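Local coordinates for putative endo-1,4-beta-xylanase (Bacteroides thetaiotaomicron VPI-5482, PDB 5MSX), which probably acts as an arabinofuranosidase of glycoside hydrolase family 43, taking part in the breakdown of plant pectin by this gut bacterium, at residues 70-74 / 311-317; 156-161 / 202-206; 226-230 / 298-302. All coordinates share one frame; numbering follows the deposited sequence.

Interaction 1: 70-74 / 311-317; sequences SKDFV and VGALKKV. With EDO (1,2-ethanediol), chain B.
Phe73 offers one face of its ring to Leu314, whose CD1 methyl sits over the centre, 3.8 Å from the ring centroid and only 12° off the normal. Leucine suits this CH-pi contact because its branch sets a methyl over the ring while CG packs beside Phe73 CB. CG of Leu314 is anti to its carbonyl carbon (chi1 -60°), and the leucine runs beside the phenylalanine in the same direction. Val311 CG2 approaches the same ring obliquely, 3.9 Å from Phe73 CE2. Phe46 and Trp76 meet the ring edge-to-face and Val290 and Leu29 also pack on it, so an aromatic side chain fills a site lined by apolar groups.

The contact joins two loops. One leaves strand 67-70 of the five-bladed beta-propeller of family 43; the other follows strand 287-293 on the way to the C-terminal domain. Their link through the main chain is a hydrogen bond from Leu314 N to Asp72 O (3.1 Å), and Ala313 CA makes a CA-H...O contact with the same oxygen. A water donates to both Phe73 O and Gly312 O, bridging the backbones a second time.

Asp72 and Ser70 are suited to shaping the first loop. Ser70 OG accepts from Phe73 N in an ST motif, while Asp72 OD1 takes Val74 N at 3.0 Å from above its carboxylate plane, making an Asx turn. Val317 CG2 packs on Asp72 CB at 3.7 Å. Lys315 lays CD against Lys71 O and carries its ammonium on to a salt bridge with Glu41; Lys71 and Val317 also pack on Glu297 of the second subunit.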
loop_
_atom_site.group_PDB
_atom_site.type_symbol
_atom_site.label_atom_id
_atom_site.label_comp_id
_atom_site.label_asym_id
_atom_site.label_seq_id
_atom_site.Cartn_x
_atom_site.Cartn_y
_atom_site.Cartn_z
ATOM N N SER C 70 6.985 -25.636 -8.783
ATOM C CA SER C 70 7.055 -26.978 -8.302
ATOM C C SER C 70 6.289 -27.132 -6.993
ATOM O O SER C 70 6.412 -26.295 -6.081
ATOM C CB SER C 70 8.516 -27.337 -8.018
ATOM O OG SER C 70 8.616 -28.670 -7.583
ATOM N N LYS C 71 5.567 -28.243 -6.857
ATOM C CA LYS C 71 4.878 -28.550 -5.612
ATOM C C LYS C 71 5.797 -29.210 -4.604
ATOM O O LYS C 71 5.560 -29.128 -3.395
ATOM C CB LYS C 71 3.673 -29.434 -5.889
ATOM C CG LYS C 71 2.654 -28.753 -6.785
ATOM C CD LYS C 71 1.366 -29.558 -6.908
ATOM C CE LYS C 71 0.316 -28.803 -7.715
ATOM N NZ LYS C 71 0.542 -28.979 -9.177
ATOM N N ASP C 72 6.844 -29.869 -5.090
ATOM C CA ASP C 72 7.685 -30.714 -4.233
ATOM C C ASP C 72 9.186 -30.362 -4.245
ATOM O O ASP C 72 9.950 -30.977 -3.509
ATOM C CB ASP C 72 7.502 -32.197 -4.610
ATOM C CG ASP C 72 7.870 -32.501 -6.076
ATOM O OD1 ASP C 72 8.258 -31.603 -6.854
ATOM O OD2 ASP C 72 7.774 -33.672 -6.475
ATOM N N PHE C 73 9.596 -29.395 -5.070
ATOM C CA PHE C 73 11.029 -29.028 -5.260
ATOM C C PHE C 73 11.857 -29.986 -6.151
ATOM O O PHE C 73 13.083 -29.813 -6.297
ATOM C CB PHE C 73 11.744 -28.835 -3.905
ATOM C CG PHE C 73 12.751 -27.717 -3.918
ATOM C CD1 PHE C 73 12.324 -26.393 -3.916
ATOM C CD2 PHE C 73 14.120 -27.988 -3.942
ATOM C CE1 PHE C 73 13.245 -25.342 -3.933
ATOM C CE2 PHE C 73 15.042 -26.938 -3.973
ATOM C CZ PHE C 73 14.605 -25.614 -3.983
ATOM N N VAL C 74 11.191 -30.953 -6.775
ATOM C CA VAL C 74 11.854 -31.950 -7.636
ATOM C C VAL C 74 11.350 -31.790 -9.074
ATOM O O VAL C 74 12.139 -31.622 -10.000
ATOM C CB VAL C 74 11.590 -33.359 -7.098
ATOM C CG1 VAL C 74 12.206 -34.425 -7.985
ATOM C CG2 VAL C 74 12.148 -33.468 -5.682
ATOM N N VAL C 311 18.872 -31.442 -2.972
ATOM C CA VAL C 311 18.348 -31.618 -1.614
ATOM C C VAL C 311 17.070 -32.456 -1.613
ATOM O O VAL C 311 16.420 -32.558 -0.586
ATOM C CB VAL C 311 18.081 -30.248 -0.948
ATOM C CG1 VAL C 311 19.398 -29.533 -0.666
ATOM C CG2 VAL C 311 17.153 -29.385 -1.797
ATOM N N GLY C 312 16.711 -33.040 -2.753
ATOM C CA GLY C 312 15.515 -33.905 -2.843
ATOM C C GLY C 312 14.241 -33.112 -2.667
ATOM O O GLY C 312 14.207 -31.877 -2.910
ATOM N N ALA C 313 13.200 -33.808 -2.228
ATOM C CA ALA C 313 11.888 -33.208 -2.055
ATOM C C ALA C 313 11.799 -32.461 -0.721
ATOM O O ALA C 313 12.189 -32.986 0.312
ATOM C CB ALA C 313 10.785 -34.283 -2.141
ATOM N N LEU C 314 11.274 -31.239 -0.755
ATOM C CA LEU C 314 11.073 -30.427 0.430
ATOM C C LEU C 314 9.613 -30.416 0.870
ATOM O O LEU C 314 9.275 -29.758 1.851
ATOM C CB LEU C 314 11.566 -29.000 0.176
ATOM C CG LEU C 314 13.059 -28.871 -0.196
ATOM C CD1 LEU C 314 13.469 -27.406 -0.205
ATOM C CD2 LEU C 314 13.920 -29.678 0.772
ATOM N N LYS C 315 8.760 -31.144 0.156
ATOM C CA LYS C 315 7.376 -31.363 0.551
ATOM C C LYS C 315 6.932 -32.744 0.063
ATOM O O LYS C 315 7.263 -33.130 -1.063
ATOM C CB LYS C 315 6.473 -30.332 -0.100
ATOM C CG LYS C 315 6.449 -28.973 0.546
ATOM C CD LYS C 315 5.575 -28.058 -0.300
ATOM C CE LYS C 315 5.549 -26.633 0.206
ATOM N NZ LYS C 315 4.976 -26.567 1.569
ATOM N N LYS C 316 6.174 -33.455 0.899
ATOM C CA LYS C 316 5.548 -34.721 0.525
ATOM C C LYS C 316 4.315 -34.409 -0.298
ATOM O O LYS C 316 3.373 -33.846 0.241
ATOM C CB LYS C 316 5.137 -35.497 1.772
ATOM N N VAL C 317 4.328 -34.721 -1.598
ATOM C CA VAL C 317 3.111 -34.680 -2.444
ATOM C C VAL C 317 2.955 -35.991 -3.207
ATOM O O VAL C 317 3.919 -36.722 -3.418
ATOM C CB VAL C 317 3.061 -33.499 -3.450
ATOM C CG1 VAL C 317 3.257 -32.175 -2.738
ATOM C CG2 VAL C 317 4.068 -33.665 -4.574
HETATM C C1 EDO B . 11.001 -29.551 4.623
HETATM O O1 EDO B . 10.747 -28.257 4.036
HETATM C C2 EDO B . 12.509 -29.786 4.694
HETATM O O2 EDO B . 13.189 -28.516 4.811
HETATM O O HOH W 1 15.317 -30.948 -5.415
#

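Interaction 2: 156-161 / 202-206; sequences EIFVDD and PIFFK. With EDO (1,2-ethanediol), chain X.
Glu156 and Phe204 share a hydrogen bond between side chain and main chain: Phe204 N meets Glu156 OE2 at 2.9 Å and nearly straight (169°), on the anti side, somewhat out of the carboxylate plane. Glutamate suits the place because its chain, bent at the second torsion, spans the gap between two strands that do not pair through their backbones. A water crosses the same gap, donating to Ile157 O and Phe204 O. Pro202, first residue of 202-206, lies near Glu200, the predicted proton donor, and Asp154, predicted to tune its pKa; the side chain of Glu156 is about 5 Å from a bound calcium ion.

The aromatic part is a T-shaped pair. Phe204 turns an edge into the face of Phe158, with planes at 65° and centroids 4.7 Å apart, and CE1 stands over the centre of the Phe158 ring. Lys206 CB touches Phe158 CZ obliquely, adding to the apolar packing.

Ionic contacts close the far end. Lys206 is extended beyond CG, which carries NZ to both Asp160 OD1 (2.9 Å) and Asp161 OD2 (2.7 Å). Asp160 offers its syn lone pair; its OD1 also accepts from Asp161 N, and its OD2 is held by Tyr211 OH. The two carboxylates would be expected to keep the ammonium charged.

The axes of the short segments 156-159 and 203-206 approach to 7.0 Å and run within 14° of parallel, as innermost strands of successive propeller blades do. Through their backbones, Glu156 and Phe158 bond to strand 165-169, and Ile203 and Phe205 to strand 210-217.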
loop_
_atom_site.group_PDB
_atom_site.type_symbol
_atom_site.label_atom_id
_atom_site.label_comp_id
_atom_site.label_asym_id
_atom_site.label_seq_id
_atom_site.Cartn_x
_atom_site.Cartn_y
_atom_site.Cartn_z
ATOM N N GLU C 156 17.524 -6.752 -4.707
ATOM C CA GLU C 156 17.101 -7.663 -3.632
ATOM C C GLU C 156 16.252 -6.839 -2.640
ATOM O O GLU C 156 16.692 -5.771 -2.178
ATOM C CB GLU C 156 18.364 -8.219 -2.969
ATOM C CG GLU C 156 18.211 -8.984 -1.668
ATOM C CD GLU C 156 17.697 -10.410 -1.857
ATOM O OE1 GLU C 156 17.170 -10.699 -2.971
ATOM O OE2 GLU C 156 17.813 -11.216 -0.870
ATOM N N ILE C 157 15.048 -7.334 -2.322
ATOM C CA ILE C 157 14.097 -6.613 -1.458
ATOM C C ILE C 157 14.012 -7.234 -0.065
ATOM O O ILE C 157 14.014 -8.461 0.072
ATOM C CB ILE C 157 12.711 -6.577 -2.118
ATOM C CG1 ILE C 157 12.808 -6.044 -3.558
ATOM C CG2 ILE C 157 11.708 -5.726 -1.338
ATOM C CD1 ILE C 157 13.186 -4.579 -3.706
ATOM N N PHE C 158 13.986 -6.394 0.968
ATOM C CA PHE C 158 13.720 -6.850 2.328
ATOM C C PHE C 158 12.604 -6.013 2.985
ATOM O O PHE C 158 12.636 -4.778 2.917
ATOM C CB PHE C 158 14.969 -6.758 3.171
ATOM C CG PHE C 158 14.754 -7.160 4.608
ATOM C CD1 PHE C 158 14.483 -8.498 4.937
ATOM C CD2 PHE C 158 14.804 -6.210 5.633
ATOM C CE1 PHE C 158 14.292 -8.871 6.262
ATOM C CE2 PHE C 158 14.599 -6.577 6.968
ATOM C CZ PHE C 158 14.340 -7.909 7.278
ATOM N N VAL C 159 11.637 -6.666 3.634
ATOM C CA VAL C 159 10.613 -5.926 4.451
ATOM C C VAL C 159 10.797 -6.317 5.912
ATOM O O VAL C 159 10.687 -7.490 6.250
ATOM C CB VAL C 159 9.168 -6.226 4.003
ATOM C CG1 VAL C 159 8.163 -5.349 4.753
ATOM C CG2 VAL C 159 9.021 -6.024 2.494
ATOM N N ASP C 160 11.096 -5.354 6.774
ATOM C CA ASP C 160 11.404 -5.671 8.167
ATOM C C ASP C 160 10.085 -5.877 8.953
ATOM O O ASP C 160 8.979 -5.623 8.422
ATOM C CB ASP C 160 12.307 -4.570 8.779
ATOM C CG ASP C 160 13.213 -5.068 9.895
ATOM O OD1 ASP C 160 13.079 -6.226 10.369
ATOM O OD2 ASP C 160 14.103 -4.275 10.299
ATOM N N ASP C 161 10.207 -6.377 10.189
ATOM C CA ASP C 161 9.053 -6.708 11.048
ATOM C C ASP C 161 8.124 -5.492 11.289
ATOM O O ASP C 161 6.913 -5.658 11.404
ATOM C CB ASP C 161 9.507 -7.324 12.388
ATOM C CG ASP C 161 10.176 -8.706 12.218
ATOM O OD1 ASP C 161 9.525 -9.647 11.704
ATOM O OD2 ASP C 161 11.355 -8.875 12.609
ATOM N N PRO C 202 23.500 -9.310 -4.399
ATOM C CA PRO C 202 23.233 -9.296 -2.939
ATOM C C PRO C 202 22.081 -10.234 -2.523
ATOM O O PRO C 202 21.134 -10.405 -3.249
ATOM C CB PRO C 202 22.871 -7.834 -2.657
ATOM C CG PRO C 202 22.486 -7.255 -3.985
ATOM C CD PRO C 202 23.283 -7.985 -5.019
ATOM N N ILE C 203 22.235 -10.853 -1.375
ATOM C CA ILE C 203 21.217 -11.645 -0.724
ATOM C C ILE C 203 21.107 -11.059 0.649
ATOM O O ILE C 203 22.126 -10.813 1.266
ATOM C CB ILE C 203 21.647 -13.145 -0.609
ATOM C CG1 ILE C 203 21.754 -13.765 -2.019
ATOM C CG2 ILE C 203 20.735 -13.941 0.350
ATOM C CD1 ILE C 203 22.429 -15.156 -2.017
ATOM N N PHE C 204 19.884 -10.814 1.111
ATOM C CA PHE C 204 19.651 -10.280 2.456
ATOM C C PHE C 204 18.501 -11.022 3.112
ATOM O O PHE C 204 17.441 -11.262 2.487
ATOM C CB PHE C 204 19.337 -8.779 2.413
ATOM C CG PHE C 204 19.266 -8.150 3.768
ATOM C CD1 PHE C 204 18.075 -8.155 4.488
ATOM C CD2 PHE C 204 20.395 -7.567 4.343
ATOM C CE1 PHE C 204 18.003 -7.587 5.750
ATOM C CE2 PHE C 204 20.335 -7.012 5.600
ATOM C CZ PHE C 204 19.125 -7.013 6.311
ATOM N N PHE C 205 18.710 -11.385 4.374
ATOM C CA PHE C 205 17.661 -11.985 5.188
ATOM C C PHE C 205 17.914 -11.777 6.686
ATOM O O PHE C 205 19.039 -11.457 7.128
ATOM C CB PHE C 205 17.465 -13.464 4.867
ATOM C CG PHE C 205 18.638 -14.313 5.218
ATOM C CD1 PHE C 205 19.685 -14.472 4.314
ATOM C CD2 PHE C 205 18.721 -14.953 6.457
ATOM C CE1 PHE C 205 20.789 -15.262 4.655
ATOM C CE2 PHE C 205 19.848 -15.708 6.791
ATOM C CZ PHE C 205 20.872 -15.847 5.896
ATOM N N LYS C 206 16.844 -11.979 7.452
ATOM C CA LYS C 206 16.855 -11.821 8.888
ATOM C C LYS C 206 16.524 -13.175 9.523
ATOM O O LYS C 206 15.533 -13.781 9.158
ATOM C CB LYS C 206 15.806 -10.803 9.317
ATOM C CG LYS C 206 15.840 -10.459 10.805
ATOM C CD LYS C 206 14.707 -9.511 11.176
ATOM C CE LYS C 206 14.959 -8.802 12.505
ATOM N NZ LYS C 206 13.855 -7.829 12.661
HETATM C C1 EDO X . 11.771 -10.773 8.651
HETATM O O1 EDO X . 12.366 -11.830 7.886
HETATM C C2 EDO X . 10.521 -10.321 7.915
HETATM O O2 EDO X . 9.996 -9.129 8.506
HETATM O O HOH W 2 15.313 -10.006 2.146
#

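Interaction 3: 226-230 / 298-302; sequences AYVMS and DGTIR. With EDO (1,2-ethanediol), chain D.
Tyr227 and Ile301 bury the largest areas here, their side chains lying alongside but running antiparallel. CD1 of the isoleucine makes a CH-pi contact over one face of the tyrosine ring, 3.9 Å from its centroid and displaced from the ring centre, with Tyr227 CD2 the nearest ring atom at 3.7 Å. Isoleucine suits the spot because its long branch reaches along the ring while its CB stays near Tyr227 CZ. The hydroxyl adds a hydrogen bond: Tyr227 OH accepts from Ile301 N at 3.0 Å, with an angle of 154°, and donates to a water that in turn gives a hydrogen to Ile301 O. One hydroxyl therefore serves both the N-H and, through water, the carbonyl of the same residue. CB of Tyr227 points toward the loop, and chi1 of 84° puts CG between backbone N and carbonyl carbon.

That strand, 224-230, is the third of four in a propeller blade, and the loop follows strand 287-293, so the contact lays the chain leaving the last propeller strands against another blade. Tyr212 of the adjoining strand packs on Met229 and Ile301 and bonds to Gly299 O. Ile246, from the fourth strand, touches both Tyr227 and Ile301.

Met229, unbranched and apolar, bends at its last torsion to set CE 4.0 Å from Thr300 CG2. Thr300 itself is fixed by Asp298, whose OD1 accepts from Thr300 N in an Asx turn and, through its syn lone pair, from Thr300 OG1 at 2.6 Å. Between them Gly299, at phi 92°, turns the chain without a CB to crowd Asp298 O.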
loop_
_atom_site.group_PDB
_atom_site.type_symbol
_atom_site.label_atom_id
_atom_site.label_comp_id
_atom_site.label_asym_id
_atom_site.label_seq_id
_atom_site.Cartn_x
_atom_site.Cartn_y
_atom_site.Cartn_z
ATOM N N ALA C 226 30.661 -13.933 0.082
ATOM C CA ALA C 226 31.099 -13.543 1.410
ATOM C C ALA C 226 29.922 -12.901 2.127
ATOM O O ALA C 226 28.848 -12.707 1.520
ATOM C CB ALA C 226 32.263 -12.584 1.303
ATOM N N TYR C 227 30.076 -12.599 3.417
ATOM C CA TYR C 227 28.979 -11.982 4.163
ATOM C C TYR C 227 29.457 -11.195 5.378
ATOM O O TYR C 227 30.594 -11.316 5.803
ATOM C CB TYR C 227 27.903 -13.005 4.582
ATOM C CG TYR C 227 28.217 -13.730 5.847
ATOM C CD1 TYR C 227 29.252 -14.657 5.897
ATOM C CD2 TYR C 227 27.498 -13.493 7.021
ATOM C CE1 TYR C 227 29.554 -15.349 7.054
ATOM C CE2 TYR C 227 27.810 -14.175 8.194
ATOM C CZ TYR C 227 28.835 -15.112 8.195
ATOM O OH TYR C 227 29.150 -15.816 9.348
ATOM N N VAL C 228 28.549 -10.336 5.838
ATOM C CA VAL C 228 28.614 -9.599 7.083
ATOM C C VAL C 228 27.256 -9.685 7.802
ATOM O O VAL C 228 26.230 -10.082 7.207
ATOM C CB VAL C 228 29.002 -8.107 6.858
ATOM C CG1 VAL C 228 30.403 -8.013 6.297
ATOM C CG2 VAL C 228 28.028 -7.362 5.938
ATOM N N MET C 229 27.261 -9.335 9.082
ATOM C CA MET C 229 26.080 -9.480 9.963
ATOM C C MET C 229 25.846 -8.222 10.756
ATOM O O MET C 229 26.806 -7.542 11.117
ATOM C CB MET C 229 26.306 -10.546 11.009
ATOM C CG MET C 229 26.245 -11.943 10.514
ATOM S SD MET C 229 26.844 -13.045 11.818
ATOM C CE MET C 229 28.538 -12.580 12.025
ATOM N N SER C 230 24.580 -7.944 11.053
ATOM C CA SER C 230 24.250 -6.881 11.981
ATOM C C SER C 230 23.151 -7.293 12.922
ATOM O O SER C 230 22.212 -7.995 12.531
ATOM C CB SER C 230 23.787 -5.655 11.225
ATOM O OG SER C 230 23.326 -4.692 12.157
ATOM N N ASP C 298 26.209 -19.144 17.690
ATOM C CA ASP C 298 26.359 -17.670 17.725
ATOM C C ASP C 298 25.712 -16.902 16.534
ATOM O O ASP C 298 25.787 -15.672 16.488
ATOM C CB ASP C 298 27.834 -17.255 17.896
ATOM C CG ASP C 298 28.770 -17.671 16.701
ATOM O OD1 ASP C 298 28.338 -18.233 15.662
ATOM O OD2 ASP C 298 29.995 -17.433 16.829
ATOM N N GLY C 299 25.071 -17.603 15.595
ATOM C CA GLY C 299 24.490 -16.969 14.421
ATOM C C GLY C 299 25.402 -16.915 13.205
ATOM O O GLY C 299 24.929 -16.526 12.140
ATOM N N THR C 300 26.683 -17.300 13.321
ATOM C CA THR C 300 27.551 -17.271 12.133
ATOM C C THR C 300 27.098 -18.344 11.141
ATOM O O THR C 300 26.596 -19.388 11.564
ATOM C CB THR C 300 29.059 -17.488 12.406
ATOM O OG1 THR C 300 29.240 -18.634 13.224
ATOM C CG2 THR C 300 29.687 -16.260 13.021
ATOM N N ILE C 301 27.261 -18.067 9.845
ATOM C CA ILE C 301 26.908 -19.020 8.780
ATOM C C ILE C 301 28.045 -20.017 8.604
ATOM O O ILE C 301 29.222 -19.619 8.512
ATOM C CB ILE C 301 26.646 -18.309 7.428
ATOM C CG1 ILE C 301 25.441 -17.373 7.526
ATOM C CG2 ILE C 301 26.429 -19.320 6.312
ATOM C CD1 ILE C 301 25.300 -16.413 6.357
ATOM N N ARG C 302 27.709 -21.304 8.549
ATOM C CA ARG C 302 28.724 -22.320 8.263
ATOM C C ARG C 302 29.002 -22.325 6.763
ATOM O O ARG C 302 28.049 -22.366 5.977
ATOM C CB ARG C 302 28.265 -23.703 8.721
ATOM C CG ARG C 302 27.997 -23.789 10.238
ATOM C CD ARG C 302 27.684 -25.213 10.728
ATOM N NE ARG C 302 28.691 -26.174 10.264
ATOM C CZ ARG C 302 29.948 -26.223 10.671
ATOM N NH1 ARG C 302 30.410 -25.399 11.619
ATOM N NH2 ARG C 302 30.761 -27.120 10.133
HETATM C C1 EDO D . 26.211 -25.501 5.955
HETATM O O1 EDO D . 26.197 -24.171 5.386
HETATM C C2 EDO D . 26.711 -26.649 5.096
HETATM O O2 EDO D . 25.968 -26.775 3.842
HETATM O O HOH W 3 30.830 -17.646 9.363
#

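From the N terminus, the chain first reaches 70-74, whose partner at 311-317 comes so late that interaction 1 encloses both others. Within that long loop, interaction 2 closes when 202-206 returns to 156-161, joining two successive propeller blades. Interaction 3 then opens at 226-230 and closes at 298-302; the two are in series and nothing crosses. They share a sheet, since 203-207 and 224-230 belong to the same blade, and their nearest atoms are about 4 Å apart. Interaction 1 stands further off, its centre about 25 Å from that of interaction 2 and about 28 Å from that of interaction 3, tying the early part of the propeller to the connection toward the C-terminal domain.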